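Local atomic coordinates of cell wall surface anchor protein (Streptococcus agalactiae, PDB entry 4Z1P), a protein that probably acts as a streptococcal surface adhesin of the antigen I/II type, held on the cell wall through an LPXTG sorting motif. Residues L68-I73 and Y139-K144; M87-S92 and V112-M117. One frame throughout, in Å; residues are numbered along the deposited sequence.

Two antiparallel strand pairs, one in each sheet of an antigen I/II-type adhesin domain, illustrate how the sheets of a beta sandwich are built separately and meet through side chains. Running from the N terminus, the chain lays down Leu68-Ile73 on strand 65-75, then Met87-Ser92 on strand 85-90. Helix 98-106 follows, and the return through Val112-Met117 closes contact 2. After helix 123-131 the chain reaches Tyr139-Lys144, which closes contact 1, so the smaller loop nests inside the larger. Contact 1 edges the four-stranded sheet and contact 2 the five-stranded one. Their centres lie about 15 Å apart, and Tyr116 of contact 2 packs against Leu68 and Phe143 of contact 1.

Contact 1 of 2, residues L68-I73 and Y139-K144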
loop_
_atom_site.group_PDB
_atom_site.type_symbol
_atom_site.label_atom_id
_atom_site.label_comp_id
_atom_site.label_asym_id
_atom_site.label_seq_id
_atom_site.Cartn_x
_atom_site.Cartn_y
_atom_site.Cartn_z
ATOM N N LEU A 68 -2.162 10.226 -10.096
ATOM C CA LEU A 68 -0.712 10.188 -10.403
ATOM C C LEU A 68 -0.009 11.466 -10.069
ATOM O O LEU A 68 -0.484 12.513 -10.473
ATOM C CB LEU A 68 -0.534 10.010 -11.900
ATOM C CG LEU A 68 0.913 10.146 -12.434
ATOM C CD1 LEU A 68 1.856 9.193 -11.726
ATOM C CD2 LEU A 68 0.952 10.046 -13.972
ATOM N N THR A 69 1.120 11.405 -9.368
ATOM C CA THR A 69 2.015 12.517 -9.273
ATOM C C THR A 69 3.291 12.188 -10.034
ATOM O O THR A 69 3.902 11.170 -9.776
ATOM C CB THR A 69 2.340 12.799 -7.788
ATOM O OG1 THR A 69 1.111 12.995 -7.098
ATOM C CG2 THR A 69 3.146 14.033 -7.624
ATOM N N VAL A 70 3.682 13.035 -10.971
ATOM C CA VAL A 70 4.915 12.835 -11.705
ATOM C C VAL A 70 5.982 13.543 -10.925
ATOM O O VAL A 70 5.985 14.779 -10.864
ATOM C CB VAL A 70 4.800 13.394 -13.103
ATOM C CG1 VAL A 70 6.125 13.264 -13.793
ATOM C CG2 VAL A 70 3.719 12.653 -13.903
ATOM N N LYS A 71 6.871 12.814 -10.292
ATOM C CA LYS A 71 7.892 13.469 -9.445
ATOM C C LYS A 71 9.014 14.062 -10.302
ATOM O O LYS A 71 9.571 15.119 -9.981
ATOM C CB LYS A 71 8.463 12.486 -8.411
ATOM C CG LYS A 71 7.370 11.940 -7.497
ATOM C CD LYS A 71 7.851 11.412 -6.142
ATOM C CE LYS A 71 8.732 10.158 -6.149
ATOM N NZ LYS A 71 8.003 8.873 -6.427
ATOM N N SER A 72 9.415 13.344 -11.330
ATOM C CA SER A 72 10.462 13.801 -12.265
ATOM C C SER A 72 10.502 12.976 -13.521
ATOM O O SER A 72 10.116 11.772 -13.485
ATOM C CB SER A 72 11.887 13.766 -11.645
ATOM O OG SER A 72 12.188 12.492 -11.244
ATOM N N ILE A 73 10.946 13.588 -14.622
ATOM C CA ILE A 73 11.256 12.829 -15.843
ATOM C C ILE A 73 12.611 13.322 -16.305
ATOM O O ILE A 73 12.766 14.514 -16.681
ATOM C CB ILE A 73 10.214 13.053 -16.977
ATOM C CG1 ILE A 73 8.831 12.816 -16.428
ATOM C CG2 ILE A 73 10.536 12.121 -18.137
ATOM C CD1 ILE A 73 7.662 13.018 -17.423
ATOM N N TYR A 139 11.234 7.842 -15.533
ATOM C CA TYR A 139 10.024 8.481 -15.024
ATOM C C TYR A 139 9.854 8.084 -13.596
ATOM O O TYR A 139 9.778 6.869 -13.298
ATOM C CB TYR A 139 8.821 8.079 -15.870
ATOM C CG TYR A 139 8.858 8.480 -17.297
ATOM C CD1 TYR A 139 9.782 7.934 -18.183
ATOM C CD2 TYR A 139 7.926 9.327 -17.798
ATOM C CE1 TYR A 139 9.755 8.207 -19.534
ATOM C CE2 TYR A 139 7.910 9.696 -19.126
ATOM C CZ TYR A 139 8.803 9.158 -20.014
ATOM O OH TYR A 139 8.813 9.512 -21.333
ATOM N N ASN A 140 9.858 9.063 -12.672
ATOM C CA ASN A 140 9.524 8.760 -11.288
ATOM C C ASN A 140 8.070 9.084 -11.091
ATOM O O ASN A 140 7.651 10.260 -11.103
ATOM C CB ASN A 140 10.393 9.490 -10.253
ATOM C CG ASN A 140 11.657 8.721 -9.883
ATOM O OD1 ASN A 140 11.732 8.058 -8.829
ATOM N ND2 ASN A 140 12.638 8.797 -10.730
ATOM N N LEU A 141 7.302 8.045 -10.877
ATOM C CA LEU A 141 5.832 8.182 -10.875
ATOM C C LEU A 141 5.250 7.691 -9.557
ATOM O O LEU A 141 5.519 6.614 -9.132
ATOM C CB LEU A 141 5.234 7.400 -11.982
ATOM C CG LEU A 141 5.682 7.745 -13.405
ATOM C CD1 LEU A 141 5.124 6.689 -14.367
ATOM C CD2 LEU A 141 5.295 9.168 -13.815
ATOM N N SER A 142 4.357 8.428 -8.948
ATOM C CA SER A 142 3.763 7.958 -7.728
ATOM C C SER A 142 2.215 8.051 -7.744
ATOM O O SER A 142 1.604 9.024 -8.221
ATOM C CB SER A 142 4.379 8.667 -6.498
ATOM O OG SER A 142 3.587 9.749 -6.149
ATOM N N PHE A 143 1.599 7.012 -7.229
ATOM C CA PHE A 143 0.116 6.831 -7.282
ATOM C C PHE A 143 -0.388 6.548 -5.906
ATOM O O PHE A 143 0.294 5.868 -5.123
ATOM C CB PHE A 143 -0.286 5.599 -8.111
ATOM C CG PHE A 143 -0.128 5.734 -9.612
ATOM C CD1 PHE A 143 -1.181 6.201 -10.423
ATOM C CD2 PHE A 143 1.049 5.335 -10.250
ATOM C CE1 PHE A 143 -1.037 6.217 -11.816
ATOM C CE2 PHE A 143 1.185 5.397 -11.624
ATOM C CZ PHE A 143 0.147 5.793 -12.412
ATOM N N LYS A 144 -1.566 7.068 -5.614
ATOM C CA LYS A 144 -2.356 6.622 -4.489
ATOM C C LYS A 144 -3.234 5.495 -4.944
ATOM O O LYS A 144 -3.433 5.286 -6.151
ATOM C CB LYS A 144 -3.230 7.710 -3.952
ATOM C CG LYS A 144 -2.577 8.991 -3.578
ATOM C CD LYS A 144 -1.609 8.839 -2.446
ATOM C CE LYS A 144 -0.990 10.198 -2.104
ATOM N NZ LYS A 144 0.365 10.085 -1.460
HETATM O O HOH W 1 -0.436 10.922 -6.411
HETATM O O HOH W 2 9.259 7.047 -7.842
HETATM O O HOH W 3 13.262 10.664 -13.012
#
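Leu68-Ile73 and Tyr139-Lys144 run antiparallel, their axes 4.7 Å apart at closest approach and their directions 156° apart. Thr69 and Ser142 form a hydrogen-bonded pair, Thr69 N reaching Ser142 O at 2.7 Å and Ser142 N returning to Thr69 O. Beyond Val70 the register slips by one: Lys71 and Ser72 both face Asn140 in a classic beta bulge. Lys71 N donates to Asn140 O, while Asn140 N donates to Ser72 O.

Leu68, Val70, Ile73, Tyr139, Leu141 and Phe143 share one face of the sheet. Leu68 CD1 sits over the Phe143 ring, 4.0 Å from its centroid, in a CH-pi contact displaced toward the rim. Ile73 sends CG2, anti to its backbone N, over the centre of the Tyr139 ring at 3.8 Å from the centroid. Between these two, Val70 CG2 lies alongside Leu141 CD2. The Tyr139 ring also stacks on Phe57 and its hydroxyl bonds to Gln36, while Trp118 of the facing sheet packs against Val70, Ile73 and Leu141.

The other face is polar. Bends at chi3 and chi4 carry Lys71 NZ back to a water, 2.6 Å away, that donates to Asn140 OD1. A second water accepts from Asn140 ND2 at 3.0 Å and joins it to Ser72 OG. Asn140 thus serves the bulge with both backbone and amide: water links its two amide ends to the two residues opposite, on the reverse of an apolar sandwich interior.

Contact 2 of 2, residues M87-S92 and V112-M117; sequences MRHVLS and VGEFYM
His89 places CG anti to its backbone N (chi1 172°), whereas Tyr116 turns its CG anti to the carbonyl carbon (chi1 -57°), and the two rings lie side by side as an offset stack. Their planes are 13° apart and their centroids 4.1 Å; Tyr116 CE2 lies over the middle of the imidazole. Glu114, extended from CG onward, brings OE2 to His89 NE2 at 2.7 Å. This His-carboxylate hydrogen bond uses the anti lone pair of OE2, with the carboxylate nearly coplanar with the imidazole, and would be expected to favour a positively charged histidine.

The backbone beneath is an antiparallel pairing at the margin of the five-stranded sheet of the adhesin sandwich, where 85-90 is an outermost strand. Arg88 with Met117 and Val90 with Phe115 are its hydrogen-bonded pairs, flanking the non-hydrogen-bonded pair His89 and Tyr116. On the reverse face Val90 CG2 stands over the Phe115 ring, 3.7 Å from its centroid. Leu96 also packs on Val90 and Phe115, and Leu100 of helix 98-106 touches Arg88 and Met117. A water accepts from Arg88 NH1 at 3.0 Å, in the guanidinium plane, and donates weakly to Met117 O.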
loop_
_atom_site.group_PDB
_atom_site.type_symbol
_atom_site.label_atom_id
_atom_site.label_comp_id
_atom_site.label_asym_id
_atom_site.label_seq_id
_atom_site.Cartn_x
_atom_site.Cartn_y
_atom_site.Cartn_z
ATOM N N MET A 87 2.251 15.306 -22.066
ATOM C CA MET A 87 1.555 14.411 -21.135
ATOM C C MET A 87 0.074 14.261 -21.613
ATOM O O MET A 87 -0.665 15.307 -21.771
ATOM C CB MET A 87 1.636 14.990 -19.720
ATOM C CG MET A 87 1.011 14.188 -18.580
ATOM S SD MET A 87 -0.811 14.208 -18.559
ATOM C CE MET A 87 -1.183 13.700 -16.903
ATOM N N ARG A 88 -0.370 13.015 -21.835
ATOM C CA ARG A 88 -1.744 12.743 -22.127
ATOM C C ARG A 88 -2.259 11.778 -21.145
ATOM O O ARG A 88 -1.499 10.933 -20.657
ATOM C CB ARG A 88 -1.982 12.200 -23.541
ATOM C CG ARG A 88 -1.833 13.226 -24.633
ATOM C CD ARG A 88 -2.191 12.681 -25.998
ATOM N NE ARG A 88 -2.159 13.717 -27.068
ATOM C CZ ARG A 88 -1.083 14.207 -27.647
ATOM N NH1 ARG A 88 0.132 13.757 -27.367
ATOM N NH2 ARG A 88 -1.246 15.144 -28.606
ATOM N N HIS A 89 -3.530 11.927 -20.763
ATOM C CA HIS A 89 -4.157 11.079 -19.782
ATOM C C HIS A 89 -5.559 10.773 -20.260
ATOM O O HIS A 89 -6.378 11.659 -20.339
ATOM C CB HIS A 89 -4.165 11.674 -18.392
ATOM C CG HIS A 89 -4.983 10.908 -17.396
ATOM N ND1 HIS A 89 -5.600 11.503 -16.318
ATOM C CD2 HIS A 89 -5.325 9.593 -17.330
ATOM C CE1 HIS A 89 -6.214 10.583 -15.593
ATOM N NE2 HIS A 89 -6.049 9.414 -16.178
ATOM N N VAL A 90 -5.812 9.522 -20.697
ATOM C CA VAL A 90 -7.058 9.186 -21.402
ATOM C C VAL A 90 -7.750 8.051 -20.721
ATOM O O VAL A 90 -7.138 7.185 -20.120
ATOM C CB VAL A 90 -6.824 8.840 -22.913
ATOM C CG1 VAL A 90 -6.247 10.002 -23.668
ATOM C CG2 VAL A 90 -6.007 7.556 -23.089
ATOM N N LEU A 91 -9.061 8.074 -20.764
ATOM C CA LEU A 91 -9.836 6.996 -20.184
ATOM C C LEU A 91 -9.861 5.742 -21.122
ATOM O O LEU A 91 -10.045 4.654 -20.646
ATOM C CB LEU A 91 -11.236 7.503 -20.039
ATOM C CG LEU A 91 -11.621 8.175 -18.735
ATOM C CD1 LEU A 91 -10.527 8.650 -17.845
ATOM C CD2 LEU A 91 -12.774 9.152 -18.938
ATOM N N SER A 92 -9.655 5.938 -22.392
ATOM C CA SER A 92 -9.490 4.836 -23.300
ATOM C C SER A 92 -8.694 5.319 -24.455
ATOM O O SER A 92 -8.744 6.493 -24.808
ATOM C CB SER A 92 -10.889 4.263 -23.737
ATOM O OG SER A 92 -11.060 4.329 -25.110
ATOM N N VAL A 112 -5.569 -1.639 -22.251
ATOM C CA VAL A 112 -6.916 -2.144 -22.032
ATOM C C VAL A 112 -7.840 -1.050 -21.555
ATOM O O VAL A 112 -9.054 -1.124 -21.807
ATOM C CB VAL A 112 -6.927 -3.313 -21.043
ATOM C CG1 VAL A 112 -6.653 -2.893 -19.619
ATOM C CG2 VAL A 112 -8.245 -4.096 -21.155
ATOM N N GLY A 113 -7.308 -0.066 -20.850
ATOM C CA GLY A 113 -8.179 0.875 -20.131
ATOM C C GLY A 113 -7.611 2.283 -20.187
ATOM O O GLY A 113 -7.163 2.768 -21.261
ATOM N N GLU A 114 -7.587 2.879 -19.012
ATOM C CA GLU A 114 -7.253 4.288 -18.819
ATOM C C GLU A 114 -5.713 4.292 -18.706
ATOM O O GLU A 114 -5.190 3.579 -17.889
ATOM C CB GLU A 114 -7.911 4.757 -17.485
ATOM C CG GLU A 114 -7.324 5.999 -16.853
ATOM C CD GLU A 114 -8.123 6.483 -15.667
ATOM O OE1 GLU A 114 -9.034 5.771 -15.188
ATOM O OE2 GLU A 114 -7.859 7.601 -15.235
ATOM N N PHE A 115 -5.014 5.155 -19.434
ATOM C CA PHE A 115 -3.583 5.165 -19.331
ATOM C C PHE A 115 -3.026 6.561 -19.529
ATOM O O PHE A 115 -3.789 7.506 -19.828
ATOM C CB PHE A 115 -2.978 4.199 -20.366
ATOM C CG PHE A 115 -3.258 4.563 -21.791
ATOM C CD1 PHE A 115 -4.383 4.104 -22.409
ATOM C CD2 PHE A 115 -2.353 5.270 -22.562
ATOM C CE1 PHE A 115 -4.599 4.365 -23.751
ATOM C CE2 PHE A 115 -2.579 5.581 -23.886
ATOM C CZ PHE A 115 -3.706 5.125 -24.505
ATOM N N TYR A 116 -1.724 6.686 -19.289
ATOM C CA TYR A 116 -0.978 7.910 -19.455
ATOM C C TYR A 116 0.070 7.696 -20.521
ATOM O O TYR A 116 0.575 6.585 -20.683
ATOM C CB TYR A 116 -0.263 8.276 -18.147
ATOM C CG TYR A 116 -1.171 8.412 -16.994
ATOM C CD1 TYR A 116 -1.628 7.323 -16.320
ATOM C CD2 TYR A 116 -1.609 9.711 -16.560
ATOM C CE1 TYR A 116 -2.481 7.480 -15.220
ATOM C CE2 TYR A 116 -2.438 9.860 -15.478
ATOM C CZ TYR A 116 -2.851 8.764 -14.805
ATOM O OH TYR A 116 -3.701 8.913 -13.764
ATOM N N MET A 117 0.299 8.719 -21.335
ATOM C CA MET A 117 1.257 8.636 -22.359
ATOM C C MET A 117 2.030 9.921 -22.530
ATOM O O MET A 117 1.442 11.013 -22.400
ATOM C CB MET A 117 0.588 8.236 -23.688
ATOM C CG MET A 117 1.521 8.073 -24.853
ATOM S SD MET A 117 0.661 7.487 -26.335
ATOM C CE MET A 117 -0.377 8.816 -26.710
HETATM O O HOH W 4 1.265 12.043 -25.174
#